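Local coordinates for bacterial transferase hexapeptide (Three repeats) family protein (Acinetobacter baumannii, PDB 4M9C), which probably transfers an acetyl group to a UDP-amino-sugar during biosynthesis of UDP-N,N'-diacetylbacillosamine, at residues Phe128-Asn131 / Ile132-Val136; Cys140-Gly143 / Asp144-Phe148; Ala164-Gly167 / Thr168-Ile172; Leu181-Gly184 / Lys185-Val189. All coordinates share one frame; numbering follows the deposited sequence.

Interaction 1: Phe128-Asn131 / Ile132-Val136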
ATOM      1  N   PHE A 128      10.890  -8.386  15.208  1.00 25.89           N
ATOM      2  CA  PHE A 128      10.466  -8.228  13.824  1.00 25.34           C
ATOM      3  C   PHE A 128      10.232  -6.760  13.501  1.00 25.92           C
ATOM      4  O   PHE A 128       9.641  -6.023  14.300  1.00 27.14           O
ATOM      5  CB  PHE A 128       9.177  -9.017  13.593  1.00 24.69           C
ATOM      6  CG  PHE A 128       8.642  -8.920  12.203  1.00 21.76           C
ATOM      7  CD1 PHE A 128       9.393  -9.358  11.125  1.00 24.41           C
ATOM      8  CD2 PHE A 128       7.351  -8.447  11.975  1.00 26.49           C
ATOM      9  CE1 PHE A 128       8.889  -9.291   9.827  1.00 26.51           C
ATOM     10  CE2 PHE A 128       6.825  -8.387  10.688  1.00 26.45           C
ATOM     11  CZ  PHE A 128       7.603  -8.808   9.601  1.00 24.25           C
ATOM     12  N   HIS A 129      10.711  -6.338  12.335  1.00 23.17           N
ATOM     13  CA  HIS A 129      10.522  -4.972  11.859  1.00 23.70           C
ATOM     14  C   HIS A 129       9.812  -4.999  10.515  1.00 25.53           C
ATOM     15  O   HIS A 129      10.317  -5.585   9.548  1.00 25.45           O
ATOM     16  CB  HIS A 129      11.862  -4.260  11.696  1.00 25.50           C
ATOM     17  CG  HIS A 129      12.402  -3.674  12.964  1.00 31.15           C
ATOM     18  ND1 HIS A 129      13.212  -2.559  12.978  1.00 30.74           N
ATOM     19  CD2 HIS A 129      12.245  -4.044  14.260  1.00 29.27           C
ATOM     20  CE1 HIS A 129      13.531  -2.264  14.228  1.00 27.24           C
ATOM     21  NE2 HIS A 129      12.961  -3.152  15.024  1.00 29.30           N
ATOM     22  N   ALA A 130       8.642  -4.370  10.456  1.00 23.35           N
ATOM     23  CA  ALA A 130       7.888  -4.239   9.211  1.00 23.03           C
ATOM     24  C   ALA A 130       7.718  -2.762   8.919  1.00 25.25           C
ATOM     25  O   ALA A 130       6.954  -2.076   9.597  1.00 22.44           O
ATOM     26  CB  ALA A 130       6.533  -4.880   9.349  1.00 20.70           C
ATOM     27  N   ASN A 131       8.432  -2.261   7.922  1.00 21.98           N
ATOM     28  CA  ASN A 131       8.308  -0.857   7.556  0.65 23.26           C
ATOM     29  C   ASN A 131       7.102  -0.635   6.668  1.00 20.81           C
ATOM     30  O   ASN A 131       6.406  -1.583   6.308  1.00 21.06           O
ATOM     31  CB  ASN A 131       9.572  -0.332   6.867  0.65 23.73           C
ATOM     32  CG  ASN A 131       9.933   1.085   7.319  0.65 27.03           C
ATOM     33  OD1 ASN A 131       9.076   1.984   7.397  0.65 20.21           O
ATOM     34  ND2 ASN A 131      11.204   1.279   7.644  0.65 28.39           N
ATOM     35  N   ILE A 132       6.861   0.620   6.323  1.00 21.39           N
ATOM     36  CA  ILE A 132       5.614   1.007   5.670  1.00 19.76           C
ATOM     37  C   ILE A 132       5.207   0.187   4.446  1.00 22.25           C
ATOM     38  O   ILE A 132       6.028  -0.138   3.575  1.00 22.41           O
ATOM     39  CB  ILE A 132       5.586   2.510   5.362  1.00 22.76           C
ATOM     40  CG1 ILE A 132       6.762   2.910   4.486  1.00 20.07           C
ATOM     41  CG2 ILE A 132       5.655   3.311   6.657  1.00 19.63           C
ATOM     42  CD1 ILE A 132       6.698   4.373   4.087  1.00 22.88           C
ATOM     43  N   TYR A 133       3.926  -0.161   4.418  1.00 25.73           N
ATOM     44  CA  TYR A 133       3.315  -0.924   3.318  1.00 24.47           C
ATOM     45  C   TYR A 133       3.781  -2.366   3.213  1.00 23.82           C
ATOM     46  O   TYR A 133       3.398  -3.045   2.277  1.00 28.48           O
ATOM     47  CB  TYR A 133       3.503  -0.237   1.957  1.00 22.50           C
ATOM     48  CG  TYR A 133       2.975   1.178   1.917  1.00 22.50           C
ATOM     49  CD1 TYR A 133       1.639   1.439   1.614  1.00 21.50           C
ATOM     50  CD2 TYR A 133       3.812   2.250   2.172  1.00 19.64           C
ATOM     51  CE1 TYR A 133       1.160   2.732   1.576  1.00 19.08           C
ATOM     52  CE2 TYR A 133       3.352   3.540   2.138  1.00 21.53           C
ATOM     53  CZ  TYR A 133       2.024   3.779   1.843  1.00 23.20           C
ATOM     54  OH  TYR A 133       1.577   5.075   1.807  1.00 22.97           O
ATOM     55  N   SER A 134       4.592  -2.845   4.152  1.00 20.43           N
ATOM     56  CA  SER A 134       4.956  -4.260   4.114  1.00 21.27           C
ATOM     57  C   SER A 134       3.841  -5.128   4.714  1.00 24.53           C
ATOM     58  O   SER A 134       3.041  -4.661   5.527  1.00 24.43           O
ATOM     59  CB  SER A 134       6.309  -4.535   4.794  1.00 23.36           C
ATOM     60  OG  SER A 134       6.266  -4.296   6.193  1.00 23.49           O
ATOM     61  N   TYR A 135       3.784  -6.391   4.303  1.00 21.82           N
ATOM     62  CA  TYR A 135       2.780  -7.297   4.849  1.00 21.77           C
ATOM     63  C   TYR A 135       3.263  -8.732   4.940  1.00 23.55           C
ATOM     64  O   TYR A 135       4.221  -9.121   4.277  1.00 23.42           O
ATOM     65  CB  TYR A 135       1.494  -7.236   4.024  1.00 20.36           C
ATOM     66  CG  TYR A 135       1.589  -7.835   2.639  1.00 23.44           C
ATOM     67  CD1 TYR A 135       1.661  -9.214   2.456  1.00 22.35           C
ATOM     68  CD2 TYR A 135       1.549  -7.026   1.512  1.00 21.05           C
ATOM     69  CE1 TYR A 135       1.720  -9.774   1.174  1.00 22.51           C
ATOM     70  CE2 TYR A 135       1.608  -7.575   0.235  1.00 22.93           C
ATOM     71  CZ  TYR A 135       1.695  -8.947   0.075  1.00 23.67           C
ATOM     72  OH  TYR A 135       1.753  -9.485  -1.191  1.00 25.41           O
ATOM     73  N   VAL A 136       2.602  -9.508   5.789  1.00 22.01           N
ATOM     74  CA  VAL A 136       2.827 -10.940   5.895  1.00 23.91           C
ATOM     75  C   VAL A 136       1.469 -11.636   5.736  1.00 25.02           C
ATOM     76  O   VAL A 136       0.524 -11.338   6.477  1.00 26.57           O
ATOM     77  CB  VAL A 136       3.400 -11.311   7.272  1.00 26.10           C
ATOM     78  CG1 VAL A 136       3.610 -12.821   7.368  1.00 27.17           C
ATOM     79  CG2 VAL A 136       4.695 -10.534   7.554  1.00 25.24           C
TER
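S134 and N131 meet across a type II beta turn that runs from N131 to S134. The serine hydroxyl donates a hydrogen bond to N131 O at 2.7 Å, in the carbonyl plane and on a lone pair. The backbone amide S134 N reaches the same oxygen from a little out of that plane, so two donors grip one buried carbonyl. Serine suits this place because its short hydroxyl reaches N131 O and gives the carbonyl its second donor; a chi1 of 67°, with OG between the backbone N and the carbonyl carbon, puts it there, 3.2 Å from A130 CB. At the other shoulder N131 lies alongside I132, both pointing the same way; N131 is modelled in two conformers, and in one of them OD1 accepts a hydrogen bond from I132 N at 2.8 Å. Deeper in, F128 and V136 approach from opposite directions, and the ring tip CZ stands 4.0 Å from V136 CG2, an apolar fit for the interior of a left-handed beta-helix. The turn makes a corner of one coil: strand 129-130 lies between strands 111-112 and 147-148, and strand 135-136 between 117-118 and 153-154, while the Y133 hydroxyl is bonded to F115 O of the second subunit.

Interaction 2: Cys140-Gly143 / Asp144-Phe148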
ATOM      1  N   CYS A 140       2.398 -18.049   7.327  1.00 28.46           N
ATOM      2  CA  CYS A 140       3.832 -17.810   7.256  1.00 31.04           C
ATOM      3  C   CYS A 140       4.468 -18.053   8.611  1.00 30.61           C
ATOM      4  O   CYS A 140       3.811 -17.931   9.638  1.00 26.26           O
ATOM      5  CB  CYS A 140       4.122 -16.389   6.805  1.00 23.67           C
ATOM      6  SG  CYS A 140       3.775 -16.140   5.095  1.00 28.11           S
ATOM      7  N   VAL A 141       5.741 -18.429   8.603  1.00 28.22           N
ATOM      8  CA  VAL A 141       6.501 -18.519   9.831  1.00 26.78           C
ATOM      9  C   VAL A 141       7.721 -17.631   9.646  1.00 31.54           C
ATOM     10  O   VAL A 141       8.471 -17.765   8.673  1.00 29.86           O
ATOM     11  CB  VAL A 141       6.914 -19.967  10.151  1.00 29.69           C
ATOM     12  CG1 VAL A 141       7.760 -20.008  11.419  1.00 31.19           C
ATOM     13  CG2 VAL A 141       5.668 -20.859  10.287  1.00 26.39           C
ATOM     14  N   ILE A 142       7.905 -16.705  10.575  1.00 30.69           N
ATOM     15  CA  ILE A 142       8.962 -15.723  10.466  1.00 30.56           C
ATOM     16  C   ILE A 142       9.798 -15.768  11.729  1.00 30.58           C
ATOM     17  O   ILE A 142       9.257 -15.730  12.826  1.00 27.67           O
ATOM     18  CB  ILE A 142       8.370 -14.335  10.243  1.00 30.44           C
ATOM     19  CG1 ILE A 142       7.739 -14.290   8.848  1.00 31.20           C
ATOM     20  CG2 ILE A 142       9.441 -13.270  10.382  1.00 28.21           C
ATOM     21  CD1 ILE A 142       7.134 -12.960   8.509  1.00 38.26           C
ATOM     22  N   GLY A 143      11.114 -15.888  11.562  1.00 30.49           N
ATOM     23  CA  GLY A 143      12.022 -16.087  12.682  1.00 25.44           C
ATOM     24  C   GLY A 143      12.362 -14.811  13.421  1.00 31.66           C
ATOM     25  O   GLY A 143      11.572 -13.861  13.421  1.00 30.03           O
ATOM     26  N   ASP A 144      13.538 -14.786  14.053  1.00 27.10           N
ATOM     27  CA  ASP A 144      13.952 -13.659  14.887  1.00 27.56           C
ATOM     28  C   ASP A 144      14.827 -12.690  14.108  1.00 25.89           C
ATOM     29  O   ASP A 144      15.531 -13.097  13.196  1.00 26.28           O
ATOM     30  CB  ASP A 144      14.745 -14.147  16.103  1.00 30.59           C
ATOM     31  CG  ASP A 144      13.956 -15.095  16.970  1.00 32.25           C
ATOM     32  OD1 ASP A 144      12.713 -14.995  16.982  1.00 34.69           O
ATOM     33  OD2 ASP A 144      14.579 -15.938  17.644  1.00 36.91           O
ATOM     34  N   TYR A 145      14.774 -11.417  14.491  1.00 23.16           N
ATOM     35  CA  TYR A 145      15.599 -10.370  13.895  1.00 27.91           C
ATOM     36  C   TYR A 145      15.442 -10.277  12.388  1.00 26.92           C
ATOM     37  O   TYR A 145      16.414 -10.065  11.660  1.00 27.01           O
ATOM     38  CB  TYR A 145      17.077 -10.541  14.309  1.00 26.56           C
ATOM     39  CG  TYR A 145      17.228 -10.503  15.815  1.00 27.87           C
ATOM     40  CD1 TYR A 145      17.146  -9.300  16.505  1.00 27.90           C
ATOM     41  CD2 TYR A 145      17.404 -11.669  16.551  1.00 27.29           C
ATOM     42  CE1 TYR A 145      17.258  -9.248  17.878  1.00 23.99           C
ATOM     43  CE2 TYR A 145      17.522 -11.629  17.937  1.00 28.07           C
ATOM     44  CZ  TYR A 145      17.443 -10.415  18.588  1.00 28.86           C
ATOM     45  OH  TYR A 145      17.560 -10.354  19.956  1.00 30.69           O
ATOM     46  N   VAL A 146      14.207 -10.437  11.932  1.00 27.09           N
ATOM     47  CA  VAL A 146      13.878 -10.302  10.524  1.00 22.49           C
ATOM     48  C   VAL A 146      13.426  -8.872  10.247  1.00 25.89           C
ATOM     49  O   VAL A 146      12.731  -8.245  11.068  1.00 26.57           O
ATOM     50  CB  VAL A 146      12.781 -11.305  10.119  1.00 26.00           C
ATOM     51  CG1 VAL A 146      12.267 -11.014   8.717  1.00 24.13           C
ATOM     52  CG2 VAL A 146      13.323 -12.733  10.220  1.00 27.35           C
ATOM     53  N   THR A 147      13.827  -8.357   9.092  1.00 23.30           N
ATOM     54  CA  THR A 147      13.528  -6.989   8.714  1.00 23.97           C
ATOM     55  C   THR A 147      12.862  -6.936   7.356  1.00 24.69           C
ATOM     56  O   THR A 147      13.397  -7.468   6.380  1.00 25.43           O
ATOM     57  CB  THR A 147      14.820  -6.147   8.661  1.00 26.18           C
ATOM     58  OG1 THR A 147      15.393  -6.086   9.968  1.00 25.11           O
ATOM     59  CG2 THR A 147      14.522  -4.739   8.189  1.00 26.66           C
ATOM     60  N   PHE A 148      11.688  -6.313   7.300  1.00 25.43           N
ATOM     61  CA  PHE A 148      10.987  -6.055   6.038  1.00 24.58           C
ATOM     62  C   PHE A 148      11.145  -4.579   5.757  1.00 24.89           C
ATOM     63  O   PHE A 148      10.660  -3.743   6.529  1.00 23.16           O
ATOM     64  CB  PHE A 148       9.469  -6.348   6.151  1.00 20.81           C
ATOM     65  CG  PHE A 148       9.096  -7.806   5.991  1.00 23.64           C
ATOM     66  CD1 PHE A 148       7.809  -8.159   5.631  1.00 23.24           C
ATOM     67  CD2 PHE A 148      10.021  -8.816   6.217  1.00 24.97           C
ATOM     68  CE1 PHE A 148       7.448  -9.489   5.490  1.00 28.41           C
ATOM     69  CE2 PHE A 148       9.665 -10.146   6.087  1.00 25.62           C
ATOM     70  CZ  PHE A 148       8.380 -10.486   5.721  1.00 29.27           C
TER
HETATM   71  O   HOH W   1      11.784 -11.197  13.646  1.00 24.19           O
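A corner of the left-handed beta-helix, where strand 141-142 gives way to strand 147-148, brings I142 against V146 and F148 on the inner side of the bend. The methyl I142 CG2 lies 3.9 Å from V146 CB, and the two side chains cross at about a right angle. I142 CG2 is anti to the backbone N, and with CG1 beside that N (chi1 -69°) the two branches can serve different partners. The longer arm, extended through CG1, carries CD1 to F148 CZ at 3.9 Å, meeting the aromatic ring from the opposite direction and obliquely. A beta-branched isoleucine, a valine and a phenylalanine thus fill the core of the coil, consistent with the apolar inward positions of the left-handed beta-helix; the F148 ring also packs edge-to-face on F128 of the preceding coil. The backbone of the bend is bridged by a water, which donates to G143 O at 2.7 Å and accepts from V146 N at 3.1 Å. It links the two backbone groups where they do not bond directly. G143 O also touches V146 CG2, at 3.8 Å, while V146 points toward the first strand. D144 OD1 accepts a hydrogen bond from K126 N, and the amide of D144 donates one to D162 OD2.

Interaction 3: Ala164-Gly167 / Thr168-Ile172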
ATOM      1  N   ALA A 164      17.011 -12.690   8.162  1.00 26.66           N
ATOM      2  CA  ALA A 164      16.785 -12.361   6.760  1.00 24.33           C
ATOM      3  C   ALA A 164      16.368 -10.887   6.602  1.00 26.32           C
ATOM      4  O   ALA A 164      15.758 -10.308   7.496  1.00 27.32           O
ATOM      5  CB  ALA A 164      15.752 -13.276   6.175  1.00 24.24           C
ATOM      6  N   TYR A 165      16.723 -10.283   5.474  1.00 25.66           N
ATOM      7  CA  TYR A 165      16.317  -8.912   5.157  1.00 24.64           C
ATOM      8  C   TYR A 165      15.560  -8.941   3.832  1.00 24.76           C
ATOM      9  O   TYR A 165      16.096  -9.394   2.828  1.00 28.73           O
ATOM     10  CB  TYR A 165      17.545  -7.991   5.040  1.00 28.52           C
ATOM     11  CG  TYR A 165      17.237  -6.574   4.567  1.00 27.43           C
ATOM     12  CD1 TYR A 165      17.230  -6.258   3.214  1.00 26.97           C
ATOM     13  CD2 TYR A 165      16.957  -5.556   5.477  1.00 28.23           C
ATOM     14  CE1 TYR A 165      16.950  -4.975   2.779  1.00 24.69           C
ATOM     15  CE2 TYR A 165      16.681  -4.258   5.048  1.00 27.80           C
ATOM     16  CZ  TYR A 165      16.681  -3.977   3.699  1.00 29.87           C
ATOM     17  OH  TYR A 165      16.404  -2.700   3.255  1.00 29.71           O
ATOM     18  N   ILE A 166      14.312  -8.479   3.836  1.00 23.69           N
ATOM     19  CA  ILE A 166      13.523  -8.394   2.611  1.00 24.88           C
ATOM     20  C   ILE A 166      13.509  -6.957   2.115  1.00 25.59           C
ATOM     21  O   ILE A 166      12.964  -6.068   2.774  1.00 26.44           O
ATOM     22  CB  ILE A 166      12.078  -8.895   2.818  1.00 22.51           C
ATOM     23  CG1 ILE A 166      12.082 -10.225   3.579  1.00 23.41           C
ATOM     24  CG2 ILE A 166      11.374  -9.045   1.469  1.00 23.54           C
ATOM     25  CD1 ILE A 166      12.881 -11.344   2.884  1.00 23.31           C
ATOM     26  N   GLY A 167      14.096  -6.743   0.941  1.00 25.07           N
ATOM     27  CA  GLY A 167      14.341  -5.406   0.431  1.00 25.30           C
ATOM     28  C   GLY A 167      13.108  -4.643  -0.002  1.00 25.58           C
ATOM     29  O   GLY A 167      12.025  -5.210  -0.144  1.00 24.06           O
ATOM     30  N   THR A 168      13.282  -3.341  -0.215  1.00 25.92           N
ATOM     31  CA  THR A 168      12.162  -2.446  -0.487  1.00 26.13           C
ATOM     32  C   THR A 168      11.481  -2.794  -1.823  1.00 27.95           C
ATOM     33  O   THR A 168      12.131  -2.896  -2.869  1.00 23.97           O
ATOM     34  CB  THR A 168      12.595  -0.938  -0.397  1.00 24.34           C
ATOM     35  OG1 THR A 168      11.482  -0.086  -0.696  1.00 28.11           O
ATOM     36  CG2 THR A 168      13.724  -0.630  -1.369  1.00 27.59           C
ATOM     37  N   GLY A 169      10.168  -3.006  -1.774  1.00 24.89           N
ATOM     38  CA  GLY A 169       9.411  -3.343  -2.964  1.00 26.45           C
ATOM     39  C   GLY A 169       9.575  -4.782  -3.428  1.00 26.55           C
ATOM     40  O   GLY A 169       9.035  -5.156  -4.454  1.00 27.29           O
ATOM     41  N   ALA A 170      10.306  -5.605  -2.684  1.00 24.91           N
ATOM     42  CA  ALA A 170      10.467  -6.998  -3.105  1.00 26.86           C
ATOM     43  C   ALA A 170       9.144  -7.764  -2.959  1.00 29.07           C
ATOM     44  O   ALA A 170       8.333  -7.445  -2.091  1.00 25.38           O
ATOM     45  CB  ALA A 170      11.568  -7.684  -2.304  1.00 21.85           C
ATOM     46  N   VAL A 171       8.944  -8.774  -3.805  1.00 21.36           N
ATOM     47  CA  VAL A 171       7.780  -9.641  -3.726  1.00 25.57           C
ATOM     48  C   VAL A 171       8.236 -11.080  -3.630  1.00 26.67           C
ATOM     49  O   VAL A 171       9.128 -11.506  -4.366  1.00 27.54           O
ATOM     50  CB  VAL A 171       6.936  -9.551  -4.998  1.00 33.14           C
ATOM     51  CG1 VAL A 171       5.546 -10.166  -4.757  1.00 28.58           C
ATOM     52  CG2 VAL A 171       6.838  -8.114  -5.451  1.00 37.17           C
ATOM     53  N   ILE A 172       7.611 -11.839  -2.742  1.00 25.28           N
ATOM     54  CA  ILE A 172       7.942 -13.249  -2.598  1.00 25.57           C
ATOM     55  C   ILE A 172       6.734 -14.125  -2.934  1.00 26.67           C
ATOM     56  O   ILE A 172       5.667 -13.965  -2.352  1.00 26.13           O
ATOM     57  CB  ILE A 172       8.402 -13.564  -1.181  1.00 23.19           C
ATOM     58  CG1 ILE A 172       9.463 -12.556  -0.730  1.00 25.76           C
ATOM     59  CG2 ILE A 172       8.930 -14.996  -1.084  1.00 23.57           C
ATOM     60  CD1 ILE A 172       9.855 -12.743   0.707  1.00 25.30           C
TER
HETATM   61  O   HOH W   2      15.841  -2.183   0.835  1.00 30.70           O
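I166 overlaps both A170 and I172, with its CG2 methyl 4.0 Å from A170 CB and its CD1 4.0 Å from I172 CD1. The two isoleucines reach toward each other tip to tip across a corner of the left-handed beta-helix, strand 165-166 lying on one face of the coil and strand 171-172 on the next. In I166 CG1 lies beside the backbone N (chi1 -47°), which puts CG2 anti to it, while the bent outer torsion (chi2 -58°) swings CD1 inward. I172 keeps a straight outer chain instead, and its CD1 therefore lies near both methyls of I166. Branched aliphatic residues suit the interior here, since F148 of the previous coil and V189 of the next press on I166 as well.

A type II beta turn from G167 to A170 makes the bend. A170 N donates to G167 O at 3.1 Å, from above the carbonyl plane and away from a lone pair. A170 CB is 3.3 Å from the same oxygen, a closeness that a small methyl allows. G169, with phi of 76°, takes the turn position where positive phi favours glycine. T168 lies at the subunit interface: its OG1 is hydrogen-bonded to P150 O and to N155 ND2 of the second subunit. One water is hydrogen-bonded to Y165 OH at the ring's edge, in its plane, and accepts a hydrogen bond from T168 N at 3.0 Å.

Interaction 4: Leu181-Gly184 / Lys185-Val189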
ATOM      1  N   LEU A 181       7.788 -21.884   0.647  1.00 34.79           N
ATOM      2  CA  LEU A 181       8.942 -21.210   0.071  1.00 30.39           C
ATOM      3  C   LEU A 181       9.804 -20.695   1.231  1.00 30.25           C
ATOM      4  O   LEU A 181       9.301 -20.068   2.171  1.00 27.88           O
ATOM      5  CB  LEU A 181       8.508 -20.071  -0.853  1.00 29.80           C
ATOM      6  CG  LEU A 181       9.652 -19.455  -1.665  1.00 29.93           C
ATOM      7  CD1 LEU A 181       9.148 -18.758  -2.919  1.00 28.79           C
ATOM      8  CD2 LEU A 181      10.485 -18.498  -0.818  1.00 25.13           C
ATOM      9  N   ILE A 182      11.099 -20.977   1.180  1.00 27.91           N
ATOM     10  CA  ILE A 182      11.981 -20.642   2.287  1.00 27.27           C
ATOM     11  C   ILE A 182      12.981 -19.562   1.911  1.00 28.07           C
ATOM     12  O   ILE A 182      13.638 -19.643   0.871  1.00 30.76           O
ATOM     13  CB  ILE A 182      12.746 -21.881   2.778  1.00 33.97           C
ATOM     14  CG1 ILE A 182      11.767 -22.966   3.232  1.00 36.31           C
ATOM     15  CG2 ILE A 182      13.705 -21.511   3.896  1.00 33.06           C
ATOM     16  CD1 ILE A 182      12.432 -24.295   3.501  1.00 42.20           C
ATOM     17  N   ILE A 183      13.057 -18.540   2.752  1.00 27.89           N
ATOM     18  CA  ILE A 183      14.102 -17.532   2.689  1.00 27.40           C
ATOM     19  C   ILE A 183      15.100 -17.895   3.783  1.00 29.32           C
ATOM     20  O   ILE A 183      14.775 -17.838   4.966  1.00 30.07           O
ATOM     21  CB  ILE A 183      13.544 -16.126   2.975  1.00 26.61           C
ATOM     22  CG1 ILE A 183      12.450 -15.770   1.965  1.00 24.50           C
ATOM     23  CG2 ILE A 183      14.657 -15.083   2.928  1.00 25.48           C
ATOM     24  CD1 ILE A 183      12.900 -15.890   0.515  1.00 22.16           C
ATOM     25  N   GLY A 184      16.308 -18.283   3.393  1.00 30.36           N
ATOM     26  CA  GLY A 184      17.270 -18.811   4.351  1.00 28.50           C
ATOM     27  C   GLY A 184      17.823 -17.835   5.376  1.00 29.44           C
ATOM     28  O   GLY A 184      17.792 -16.615   5.194  1.00 26.08           O
ATOM     29  N   LYS A 185      18.331 -18.387   6.472  1.00 25.98           N
ATOM     30  CA  LYS A 185      18.886 -17.582   7.542  1.00 28.53           C
ATOM     31  C   LYS A 185      19.899 -16.559   7.002  1.00 28.37           C
ATOM     32  O   LYS A 185      20.815 -16.906   6.258  1.00 28.86           O
ATOM     33  CB  LYS A 185      19.505 -18.499   8.601  1.00 35.22           C
ATOM     34  CG  LYS A 185      20.304 -17.784   9.665  1.00 41.60           C
ATOM     35  CD  LYS A 185      20.699 -18.731  10.799  1.00 47.43           C
ATOM     36  CE  LYS A 185      21.715 -18.066  11.738  1.00 50.12           C
ATOM     37  NZ  LYS A 185      21.258 -16.715  12.197  1.00 35.97           N
ATOM     38  N   GLY A 186      19.692 -15.289   7.341  1.00 27.87           N
ATOM     39  CA  GLY A 186      20.604 -14.226   6.965  1.00 27.54           C
ATOM     40  C   GLY A 186      20.647 -13.889   5.486  1.00 26.92           C
ATOM     41  O   GLY A 186      21.510 -13.126   5.042  1.00 26.33           O
ATOM     42  N   ALA A 187      19.733 -14.448   4.705  1.00 25.19           N
ATOM     43  CA  ALA A 187      19.690 -14.100   3.293  1.00 24.54           C
ATOM     44  C   ALA A 187      19.316 -12.627   3.143  1.00 24.44           C
ATOM     45  O   ALA A 187      18.777 -12.006   4.065  1.00 24.08           O
ATOM     46  CB  ALA A 187      18.705 -14.998   2.533  1.00 24.06           C
ATOM     47  N   ILE A 188      19.608 -12.077   1.975  1.00 23.73           N
ATOM     48  CA  ILE A 188      19.251 -10.715   1.642  1.00 23.66           C
ATOM     49  C   ILE A 188      18.478 -10.724   0.323  1.00 27.62           C
ATOM     50  O   ILE A 188      19.028 -11.066  -0.719  1.00 24.66           O
ATOM     51  CB  ILE A 188      20.519  -9.866   1.443  1.00 24.17           C
ATOM     52  CG1 ILE A 188      21.313  -9.767   2.749  1.00 27.14           C
ATOM     53  CG2 ILE A 188      20.176  -8.499   0.887  1.00 23.79           C
ATOM     54  CD1 ILE A 188      22.603  -9.001   2.601  1.00 27.28           C
ATOM     55  N   VAL A 189      17.204 -10.352   0.363  1.00 23.67           N
ATOM     56  CA  VAL A 189      16.429 -10.209  -0.866  1.00 23.28           C
ATOM     57  C   VAL A 189      16.542  -8.746  -1.283  1.00 24.68           C
ATOM     58  O   VAL A 189      16.138  -7.851  -0.534  1.00 24.67           O
ATOM     59  CB  VAL A 189      14.939 -10.597  -0.631  1.00 24.75           C
ATOM     60  CG1 VAL A 189      14.081 -10.248  -1.839  1.00 21.06           C
ATOM     61  CG2 VAL A 189      14.826 -12.079  -0.291  1.00 23.90           C
TER
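I183 and A187 make the close-packed half of this corner: I183 CG2 lies 4.1 Å from A187 CB, and A187 CB in turn sits 3.2 Å from G184 O. A small alanine suits a position pressed this near to a backbone carbonyl. Further in, the packing eases, for I183 CD1 comes no nearer than 4.3 Å to V189 CG2, even though a bent outer torsion (chi2 -55°) turns it that way; I166 of strand 165-166 packs against both residues. The corner is a type II beta turn from G184 to A187, one of the bends by which the left-handed beta-helix passes from strand 181-183 to strand 188-189. A187 N donates to G184 O at 2.9 Å, from above the carbonyl plane. Glycine suits the next-to-last turn position, G186, whose phi is 69°. The solvent side is looser. K185 is exposed, its first side-chain bond directed away from residues 181-184, and its chain runs extended until the last torsion; CB alone touches G184, 3.7 Å from its C. A long aliphatic stem with a charged tip fits such a place, and K185 packs beside H163 while its backbone amide makes a weak hydrogen bond to E161.

Overall arrangement
From the N terminus, the four contacts follow in series, each closing a tight corner before the next opens; none nests in or crosses another. Interaction 1 turns from strand 129-130 to strand 135-136, and interaction 2 makes the next corner, from strand 141-142 to strand 147-148. Strand 147-148 then lies beside strand 129-130, and the backbones of interactions 1 and 2 probably bond there. Interaction 3 repeats the corner of interaction 1 two coils on, and interaction 4 that of interaction 2. Strands 129-130, 147-148, 165-166 and 188-189 stand consecutively in one sheet, so all four corners share that wall of the beta-helix and tie it to its other two.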